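Local coordinates for heme-binding protein A (Haemophilus parasuis 29755, PDB 3TPA) that probably binds glutathione outside the inner membrane as a family 5 extracellular solute-binding protein, at residues 323-331 with 465-476; 264-272 with 311-321. The protein carries 1 engineered substitution. One frame throughout, in Å; residues are numbered along the deposited sequence.

Contact 1: 323-331 with 465-476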
loop_
_atom_site.group_PDB
_atom_site.type_symbol
_atom_site.label_atom_id
_atom_site.label_comp_id
_atom_site.label_asym_id
_atom_site.label_seq_id
_atom_site.Cartn_x
_atom_site.Cartn_y
_atom_site.Cartn_z
ATOM N N GLY A 323 13.504 8.864 -4.517
ATOM C CA GLY A 323 13.330 9.966 -5.446
ATOM C C GLY A 323 12.734 11.244 -4.858
ATOM O O GLY A 323 12.678 12.272 -5.528
ATOM N N TYR A 324 12.273 11.182 -3.611
ATOM C CA TYR A 324 11.726 12.356 -2.937
ATOM C C TYR A 324 12.672 13.536 -3.087
ATOM O O TYR A 324 13.887 13.363 -2.984
ATOM C CB TYR A 324 11.515 12.072 -1.444
ATOM C CG TYR A 324 10.938 13.258 -0.700
ATOM C CD1 TYR A 324 9.567 13.495 -0.692
ATOM C CD2 TYR A 324 11.759 14.144 -0.018
ATOM C CE1 TYR A 324 9.030 14.576 -0.021
ATOM C CE2 TYR A 324 11.227 15.237 0.661
ATOM C CZ TYR A 324 9.863 15.441 0.656
ATOM O OH TYR A 324 9.332 16.521 1.325
ATOM N N ASN A 325 12.118 14.729 -3.311
ATOM C CA ASN A 325 12.936 15.930 -3.517
ATOM C C ASN A 325 12.578 17.045 -2.547
ATOM O O ASN A 325 11.586 17.739 -2.737
ATOM C CB ASN A 325 12.821 16.444 -4.959
ATOM C CG ASN A 325 13.631 17.703 -5.202
ATOM O OD1 ASN A 325 14.397 18.145 -4.343
ATOM N ND2 ASN A 325 13.473 18.283 -6.387
ATOM N N PRO A 326 13.414 17.242 -1.516
ATOM C CA PRO A 326 13.092 18.212 -0.458
ATOM C C PRO A 326 13.067 19.672 -0.939
ATOM O O PRO A 326 12.619 20.540 -0.198
ATOM C CB PRO A 326 14.208 17.998 0.573
ATOM C CG PRO A 326 15.333 17.398 -0.203
ATOM C CD PRO A 326 14.718 16.589 -1.304
ATOM N N HIS A 327 13.518 19.944 -2.156
ATOM C CA HIS A 327 13.561 21.323 -2.632
ATOM C C HIS A 327 12.812 21.499 -3.953
ATOM O O HIS A 327 13.053 22.450 -4.700
ATOM C CB HIS A 327 15.013 21.810 -2.744
ATOM C CG HIS A 327 15.913 20.859 -3.469
ATOM N ND1 HIS A 327 16.024 20.843 -4.843
ATOM C CD2 HIS A 327 16.740 19.889 -3.009
ATOM C CE1 HIS A 327 16.881 19.900 -5.204
ATOM N NE2 HIS A 327 17.326 19.303 -4.112
ATOM N N LEU A 328 11.911 20.570 -4.244
ATOM C CA LEU A 328 11.007 20.731 -5.377
ATOM C C LEU A 328 10.306 22.085 -5.258
ATOM O O LEU A 328 9.712 22.389 -4.220
ATOM C CB LEU A 328 9.967 19.611 -5.379
ATOM C CG LEU A 328 9.074 19.507 -6.616
ATOM C CD1 LEU A 328 9.910 19.287 -7.913
ATOM C CD2 LEU A 328 8.064 18.382 -6.428
ATOM N N PRO A 329 10.372 22.902 -6.319
ATOM C CA PRO A 329 9.726 24.219 -6.270
ATOM C C PRO A 329 8.222 24.073 -6.089
ATOM O O PRO A 329 7.623 23.158 -6.649
ATOM C CB PRO A 329 10.050 24.820 -7.645
ATOM C CG PRO A 329 11.268 24.076 -8.115
ATOM C CD PRO A 329 11.088 22.681 -7.591
ATOM N N GLN A 330 7.627 24.961 -5.298
ATOM C CA GLN A 330 6.206 24.900 -4.972
ATOM C C GLN A 330 5.462 26.103 -5.539
ATOM O O GLN A 330 6.040 27.195 -5.721
ATOM C CB GLN A 330 6.001 24.872 -3.451
ATOM C CG GLN A 330 6.605 23.652 -2.772
ATOM C CD GLN A 330 5.996 22.362 -3.282
ATOM O OE1 GLN A 330 4.795 22.134 -3.141
ATOM N NE2 GLN A 330 6.819 21.520 -3.898
ATOM N N TYR A 331 4.178 25.910 -5.820
ATOM C CA TYR A 331 3.324 27.029 -6.187
ATOM C C TYR A 331 2.647 27.500 -4.911
ATOM O O TYR A 331 1.562 27.038 -4.570
ATOM C CB TYR A 331 2.286 26.621 -7.236
ATOM C CG TYR A 331 2.883 26.068 -8.525
ATOM C CD1 TYR A 331 3.329 26.913 -9.536
ATOM C CD2 TYR A 331 3.004 24.699 -8.722
ATOM C CE1 TYR A 331 3.880 26.394 -10.715
ATOM C CE2 TYR A 331 3.530 24.193 -9.874
ATOM C CZ TYR A 331 3.976 25.037 -10.863
ATOM O OH TYR A 331 4.493 24.487 -12.000
ATOM N N TYR A 465 14.208 9.764 -11.103
ATOM C CA TYR A 465 12.893 10.115 -10.571
ATOM C C TYR A 465 12.808 11.584 -10.204
ATOM O O TYR A 465 11.792 12.238 -10.453
ATOM C CB TYR A 465 12.464 9.190 -9.409
ATOM C CG TYR A 465 12.115 7.808 -9.910
ATOM C CD1 TYR A 465 11.131 7.641 -10.871
ATOM C CD2 TYR A 465 12.793 6.681 -9.463
ATOM C CE1 TYR A 465 10.809 6.402 -11.358
ATOM C CE2 TYR A 465 12.469 5.416 -9.941
ATOM C CZ TYR A 465 11.476 5.290 -10.892
ATOM O OH TYR A 465 11.146 4.057 -11.401
ATOM N N GLN A 466 13.886 12.125 -9.644
ATOM C CA GLN A 466 13.860 13.543 -9.299
ATOM C C GLN A 466 13.674 14.395 -10.549
ATOM O O GLN A 466 12.971 15.407 -10.521
ATOM C CB GLN A 466 15.117 13.957 -8.545
ATOM C CG GLN A 466 15.128 13.490 -7.096
ATOM C CD GLN A 466 16.258 14.105 -6.293
ATOM O OE1 GLN A 466 17.281 14.502 -6.850
ATOM N NE2 GLN A 466 16.073 14.197 -4.980
ATOM N N GLN A 467 14.317 13.973 -11.638
ATOM C CA GLN A 467 14.201 14.658 -12.901
ATOM C C GLN A 467 12.795 14.567 -13.458
ATOM O O GLN A 467 12.255 15.571 -13.937
ATOM C CB GLN A 467 15.189 14.097 -13.923
ATOM C CG GLN A 467 16.626 14.458 -13.646
ATOM C CD GLN A 467 17.564 14.006 -14.741
ATOM O OE1 GLN A 467 17.140 13.461 -15.759
ATOM N NE2 GLN A 467 18.850 14.248 -14.542
ATOM N N ALA A 468 12.214 13.370 -13.424
ATOM C CA ALA A 468 10.824 13.179 -13.877
ATOM C C ALA A 468 9.836 14.024 -13.078
ATOM O O ALA A 468 8.929 14.635 -13.638
ATOM C CB ALA A 468 10.426 11.709 -13.784
ATOM N N VAL A 469 10.003 14.041 -11.757
ATOM C CA VAL A 469 9.094 14.807 -10.903
ATOM C C VAL A 469 9.204 16.322 -11.167
ATOM O O VAL A 469 8.216 17.024 -11.150
ATOM C CB VAL A 469 9.291 14.467 -9.407
ATOM C CG1 VAL A 469 8.590 15.488 -8.528
ATOM C CG2 VAL A 469 8.754 13.072 -9.133
ATOM N N GLU A 470 10.396 16.827 -11.464
ATOM C CA GLU A 470 10.544 18.250 -11.781
ATOM C C GLU A 470 9.759 18.618 -13.046
ATOM O O GLU A 470 9.165 19.693 -13.138
ATOM C CB GLU A 470 12.024 18.624 -11.929
ATOM C CG GLU A 470 12.802 18.628 -10.613
ATOM C CD GLU A 470 12.990 20.025 -10.030
ATOM O OE1 GLU A 470 12.360 20.984 -10.524
ATOM O OE2 GLU A 470 13.778 20.166 -9.069
ATOM N N ILE A 471 9.745 17.719 -14.023
ATOM C CA ILE A 471 8.975 17.955 -15.246
ATOM C C ILE A 471 7.473 17.938 -14.952
ATOM O O ILE A 471 6.719 18.841 -15.361
ATOM C CB ILE A 471 9.302 16.919 -16.344
ATOM C CG1 ILE A 471 10.724 17.126 -16.883
ATOM C CG2 ILE A 471 8.270 16.987 -17.478
ATOM C CD1 ILE A 471 11.223 15.979 -17.776
ATOM N N PHE A 472 7.037 16.908 -14.242
ATOM C CA PHE A 472 5.647 16.861 -13.763
ATOM C C PHE A 472 5.249 18.151 -13.022
ATOM O O PHE A 472 4.205 18.739 -13.291
ATOM C CB PHE A 472 5.418 15.655 -12.845
ATOM C CG PHE A 472 4.365 15.897 -11.800
ATOM C CD1 PHE A 472 3.012 15.851 -12.128
ATOM C CD2 PHE A 472 4.727 16.213 -10.489
ATOM C CE1 PHE A 472 2.032 16.088 -11.139
ATOM C CE2 PHE A 472 3.768 16.467 -9.519
ATOM C CZ PHE A 472 2.419 16.400 -9.843
ATOM N N GLN A 473 6.081 18.594 -12.088
ATOM C CA GLN A 473 5.744 19.784 -11.288
ATOM C C GLN A 473 5.611 21.049 -12.139
ATOM O O GLN A 473 4.687 21.824 -11.951
ATOM C CB GLN A 473 6.758 19.994 -10.153
ATOM C CG GLN A 473 6.357 21.080 -9.121
ATOM C CD GLN A 473 5.182 20.672 -8.212
ATOM O OE1 GLN A 473 4.435 19.749 -8.515
ATOM N NE2 GLN A 473 5.034 21.363 -7.089
ATOM N N GLN A 474 6.531 21.228 -13.091
ATOM C CA GLN A 474 6.511 22.357 -14.018
ATOM C C GLN A 474 5.184 22.461 -14.770
ATOM O O GLN A 474 4.733 23.547 -15.114
ATOM C CB GLN A 474 7.672 22.224 -15.024
ATOM C CG GLN A 474 9.041 22.538 -14.426
ATOM C CD GLN A 474 10.215 22.125 -15.311
ATOM O OE1 GLN A 474 10.095 21.256 -16.179
ATOM N NE2 GLN A 474 11.367 22.743 -15.074
ATOM N N ASN A 475 4.571 21.316 -15.037
ATOM C CA ASN A 475 3.348 21.245 -15.826
ATOM C C ASN A 475 2.072 21.147 -15.002
ATOM O O ASN A 475 0.978 21.314 -15.533
ATOM C CB ASN A 475 3.440 20.077 -16.811
ATOM C CG ASN A 475 4.406 20.359 -17.912
ATOM O OD1 ASN A 475 4.097 21.112 -18.822
ATOM N ND2 ASN A 475 5.603 19.810 -17.811
ATOM N N SER A 476 2.221 20.880 -13.705
ATOM C CA SER A 476 1.091 20.885 -12.761
ATOM C C SER A 476 -0.202 20.203 -13.259
ATOM O O SER A 476 -1.279 20.798 -13.181
ATOM C CB SER A 476 0.775 22.325 -12.320
ATOM O OG SER A 476 -0.141 22.345 -11.224
HETATM O O HOH W 1 12.011 16.237 -8.042
HETATM O O HOH W 2 3.011 20.182 -4.925
#
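The loop 323-331, which includes an Asx turn at Asn325, lies along the C-terminal half of helix 458-475 in one lobe of this periplasmic binding-protein fold, with Tyr331 and Gln473 meeting at the helix end. Tyr331 OH donates to Gln473 O at 2.7 Å, and that oxygen sits at the ring edge, in the ring plane. The oxygen is a helix-end carbonyl, and its donor is tilted 27° from the carbonyl plane. Gln473 points back at the loop. Its chain bends at chi2 (71°), which brings NE2 to Pro329 O at 3.2 Å, in the carbonyl plane. Water 2 also accepts from this NE2 and lies within hydrogen-bonding distance of Gln330 OE1. Between these polar points Leu328 fills the middle. Its CD2 packs on Val469 CG1 at 3.6 Å, and CD1 rests against Gln473 CB. At the other end the extended Gln466 reaches over Gly323. Its NE2 donates to Tyr324 O at 3.1 Å from above the carbonyl plane. Asn325 OD1 accepts from His327 N to close the Asx turn. Asn325 ND2 donates a hydrogen bond to water 1, which donates to Gln466 O. Helix side-chain amides thus satisfy the loop carbonyls of Tyr324 and Pro329, while the Tyr331 hydroxyl satisfies a carbonyl at the helix end, where the next turn is missing.

Contact 2: 264-272 with 311-321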
loop_
_atom_site.group_PDB
_atom_site.type_symbol
_atom_site.label_atom_id
_atom_site.label_comp_id
_atom_site.label_asym_id
_atom_site.label_seq_id
_atom_site.Cartn_x
_atom_site.Cartn_y
_atom_site.Cartn_z
ATOM N N LEU A 264 2.335 5.721 17.960
ATOM C CA LEU A 264 3.254 5.783 16.823
ATOM C C LEU A 264 2.545 6.336 15.579
ATOM O O LEU A 264 1.380 6.014 15.324
ATOM C CB LEU A 264 3.825 4.397 16.515
ATOM C CG LEU A 264 4.524 3.646 17.649
ATOM C CD1 LEU A 264 4.906 2.239 17.209
ATOM C CD2 LEU A 264 5.752 4.408 18.129
ATOM N N GLU A 265 3.250 7.157 14.800
ATOM C CA GLU A 265 2.684 7.719 13.572
ATOM C C GLU A 265 3.726 7.858 12.479
ATOM O O GLU A 265 4.914 7.995 12.746
ATOM C CB GLU A 265 2.077 9.097 13.829
ATOM C CG GLU A 265 3.063 10.105 14.421
ATOM C CD GLU A 265 2.407 11.446 14.676
ATOM O OE1 GLU A 265 2.134 11.763 15.850
ATOM O OE2 GLU A 265 2.143 12.177 13.703
ATOM N N ARG A 266 3.255 7.813 11.241
ATOM C CA ARG A 266 4.086 8.127 10.083
ATOM C C ARG A 266 3.200 8.291 8.852
ATOM O O ARG A 266 2.062 7.841 8.830
ATOM C CB ARG A 266 5.151 7.060 9.858
ATOM C CG ARG A 266 4.619 5.677 9.552
ATOM C CD ARG A 266 5.766 4.731 9.225
ATOM N NE ARG A 266 6.382 5.093 7.954
ATOM C CZ ARG A 266 7.567 4.667 7.539
ATOM N NH1 ARG A 266 8.016 5.054 6.359
ATOM N NH2 ARG A 266 8.298 3.856 8.289
ATOM N N GLU A 267 3.723 8.948 7.834
ATOM C CA GLU A 267 2.951 9.241 6.627
ATOM C C GLU A 267 2.618 7.962 5.888
ATOM O O GLU A 267 3.422 7.038 5.841
ATOM C CB GLU A 267 3.734 10.218 5.739
ATOM C CG GLU A 267 4.056 11.525 6.471
ATOM C CD GLU A 267 4.875 12.479 5.634
ATOM O OE1 GLU A 267 5.770 12.015 4.908
ATOM O OE2 GLU A 267 4.623 13.697 5.693
ATOM N N GLY A 268 1.410 7.903 5.339
ATOM C CA GLY A 268 1.008 6.768 4.538
ATOM C C GLY A 268 1.645 6.914 3.168
ATOM O O GLY A 268 2.012 8.013 2.777
ATOM N N LEU A 269 1.780 5.810 2.450
ATOM C CA LEU A 269 2.309 5.832 1.084
ATOM C C LEU A 269 1.158 6.088 0.129
ATOM O O LEU A 269 0.752 5.210 -0.631
ATOM C CB LEU A 269 2.993 4.504 0.762
ATOM C CG LEU A 269 4.043 4.083 1.794
ATOM C CD1 LEU A 269 4.574 2.675 1.508
ATOM C CD2 LEU A 269 5.189 5.084 1.887
ATOM N N ASN A 270 0.622 7.303 0.189
ATOM C CA ASN A 270 -0.569 7.671 -0.567
ATOM C C ASN A 270 -0.509 9.154 -0.908
ATOM O O ASN A 270 0.407 9.851 -0.478
ATOM C CB ASN A 270 -1.875 7.305 0.197
ATOM C CG ASN A 270 -2.041 8.047 1.521
ATOM O OD1 ASN A 270 -1.542 9.142 1.703
ATOM N ND2 ASN A 270 -2.773 7.444 2.445
ATOM N N LEU A 271 -1.453 9.619 -1.710
ATOM C CA LEU A 271 -1.519 11.027 -2.104
ATOM C C LEU A 271 -2.959 11.398 -2.363
ATOM O O LEU A 271 -3.668 10.697 -3.090
ATOM C CB LEU A 271 -0.723 11.278 -3.392
ATOM C CG LEU A 271 -0.785 12.713 -3.969
ATOM C CD1 LEU A 271 -0.148 13.707 -3.003
ATOM C CD2 LEU A 271 -0.107 12.813 -5.377
ATOM N N ALA A 272 -3.399 12.490 -1.752
ATOM C CA ALA A 272 -4.708 13.044 -2.044
ATOM C C ALA A 272 -4.414 14.258 -2.878
ATOM O O ALA A 272 -3.539 15.041 -2.533
ATOM C CB ALA A 272 -5.418 13.450 -0.758
ATOM N N THR A 311 -0.547 15.291 6.404
ATOM C CA THR A 311 0.486 16.285 6.193
ATOM C C THR A 311 0.408 16.845 4.796
ATOM O O THR A 311 0.042 16.141 3.857
ATOM C CB THR A 311 1.884 15.694 6.365
ATOM O OG1 THR A 311 2.122 14.765 5.311
ATOM C CG2 THR A 311 1.995 14.971 7.686
ATOM N N VAL A 312 0.774 18.115 4.664
ATOM C CA VAL A 312 0.793 18.784 3.370
ATOM C C VAL A 312 1.810 18.114 2.443
ATOM O O VAL A 312 2.954 17.910 2.826
ATOM C CB VAL A 312 1.137 20.287 3.538
ATOM C CG1 VAL A 312 1.458 20.924 2.200
ATOM C CG2 VAL A 312 -0.013 21.017 4.198
ATOM N N ALA A 313 1.385 17.756 1.232
ATOM C CA ALA A 313 2.292 17.136 0.243
ATOM C C ALA A 313 3.053 18.191 -0.562
ATOM O O ALA A 313 2.468 19.172 -1.031
ATOM C CB ALA A 313 1.521 16.233 -0.701
ATOM N N THR A 314 4.359 17.988 -0.723
ATOM C CA THR A 314 5.151 18.836 -1.620
ATOM C C THR A 314 5.515 18.080 -2.885
ATOM O O THR A 314 5.605 18.671 -3.967
ATOM C CB THR A 314 6.431 19.325 -0.945
ATOM O OG1 THR A 314 7.212 18.200 -0.532
ATOM C CG2 THR A 314 6.083 20.163 0.292
ATOM N N ASN A 315 5.733 16.776 -2.727
ATOM C CA ASN A 315 6.010 15.841 -3.820
ATOM C C ASN A 315 4.793 14.954 -4.044
ATOM O O ASN A 315 3.903 14.875 -3.173
ATOM C CB ASN A 315 7.163 14.913 -3.430
ATOM C CG ASN A 315 8.532 15.586 -3.513
ATOM O OD1 ASN A 315 9.420 15.136 -4.232
ATOM N ND2 ASN A 315 8.705 16.657 -2.746
ATOM N N PRO A 316 4.759 14.237 -5.178
ATOM C CA PRO A 316 3.650 13.289 -5.381
ATOM C C PRO A 316 3.747 12.009 -4.529
ATOM O O PRO A 316 2.863 11.162 -4.633
ATOM C CB PRO A 316 3.765 12.936 -6.866
ATOM C CG PRO A 316 5.197 13.180 -7.191
ATOM C CD PRO A 316 5.618 14.345 -6.370
ATOM N N PHE A 317 4.813 11.874 -3.741
ATOM C CA PHE A 317 4.953 10.797 -2.779
ATOM C C PHE A 317 5.696 11.312 -1.551
ATOM O O PHE A 317 6.460 12.261 -1.658
ATOM C CB PHE A 317 5.654 9.569 -3.381
ATOM C CG PHE A 317 6.761 9.894 -4.353
ATOM C CD1 PHE A 317 7.925 10.507 -3.929
ATOM C CD2 PHE A 317 6.638 9.563 -5.693
ATOM C CE1 PHE A 317 8.950 10.787 -4.833
ATOM C CE2 PHE A 317 7.657 9.842 -6.595
ATOM C CZ PHE A 317 8.811 10.459 -6.164
ATOM N N PRO A 318 5.459 10.706 -0.375
ATOM C CA PRO A 318 6.113 11.183 0.856
ATOM C C PRO A 318 7.614 10.893 0.878
ATOM O O PRO A 318 8.128 10.149 0.035
ATOM C CB PRO A 318 5.399 10.395 1.964
ATOM C CG PRO A 318 4.980 9.135 1.292
ATOM C CD PRO A 318 4.593 9.546 -0.119
ATOM N N ASP A 319 8.308 11.463 1.859
ATOM C CA ASP A 319 9.754 11.370 1.894
ATOM C C ASP A 319 10.286 9.987 2.243
ATOM O O ASP A 319 11.494 9.790 2.250
ATOM C CB ASP A 319 10.371 12.457 2.797
ATOM C CG ASP A 319 10.164 12.204 4.302
ATOM O OD1 ASP A 319 9.423 11.286 4.703
ATOM O OD2 ASP A 319 10.757 12.968 5.094
ATOM N N ALA A 320 9.405 9.021 2.505
ATOM C CA ALA A 320 9.867 7.640 2.646
ATOM C C ALA A 320 10.192 7.002 1.288
ATOM O O ALA A 320 10.874 5.979 1.235
ATOM C CB ALA A 320 8.845 6.804 3.358
ATOM N N VAL A 321 9.681 7.591 0.204
ATOM C CA VAL A 321 9.804 6.986 -1.126
ATOM C C VAL A 321 11.057 7.441 -1.868
ATOM O O VAL A 321 11.426 8.609 -1.810
ATOM C CB VAL A 321 8.547 7.245 -2.006
ATOM C CG1 VAL A 321 8.701 6.580 -3.351
ATOM C CG2 VAL A 321 7.284 6.725 -1.330
HETATM O O HOH W 3 7.172 9.812 4.800
HETATM O O HOH W 4 7.167 13.579 3.367
#
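Polar contacts gather on Glu267. Thr311 OG1 donates to Glu267 OE2 at 2.7 Å and comes from above the carboxylate plane, 42° out of it. The hydroxyl takes the position between the backbone N and the carbonyl carbon (chi1 67°), which turns it to the glutamate. The other oxygen, Glu267 OE1, accepts a hydrogen bond from each of two waters. Water 3 also donates to Asp319 OD1, and water 4 accepts from Asp319 N. The two carboxylates are close, with Glu267 OE1 and Asp319 OD1 3.7 Å apart and their planes 63° apart. The shared water 3 probably eases their repulsion.

Strand 261-276 and the edge strand 310-312 belong to the same mixed sheet. Strand 478-491 lies between them. An inverse gamma turn centred on Leu269 interrupts strand 261-276. The segment 313-321 then leaves the edge strand and folds over this break, and a type I turn from Pro318 to Val321 ends it.

Apolar packing centres on two leucines. Leu269 CD2 meets Pro318 CG, Ala320 CB and Val321 CG2. Further along, Leu271 CD1 packs on Ala313 CB at 3.8 Å, and its CD2 reaches Pro316 CB.

Other van der Waals contacts set carbon against oxygen or nitrogen. Pro318 CB lies 3.4 Å from Glu267 OE1, and its CG meets Gly268 O. Leu271 CD2 sits 3.5 Å from Pro316 O. Ala320 CB touches Arg266 NH1 at the edge of the guanidinium, in its plane; Arg266 NH2 bonds to Gly49 O.

How the contacts relate
Contact 2 comes first along the chain and closes before contact 1 opens. Their centres are about 15 Å apart. One loop joins them: it leaves strand 310-312, packs first over the break in strand 261-276, then along helix 458-475, before it enters helix 335-344. The two also touch directly. Asn325 N probably bonds to Asn315 OD1, and Gln330 NE2 to Thr314 O. The Tyr324 ring packs on Asp319 and Asn315. Helix 420-427 lies beside both, with Leu423 meeting Val469 of contact 1 and Pro316 of contact 2. Together the contacts fix the long connection between strand 310-312 and helix 335-344 to the sheet at one end and to a helix at the other.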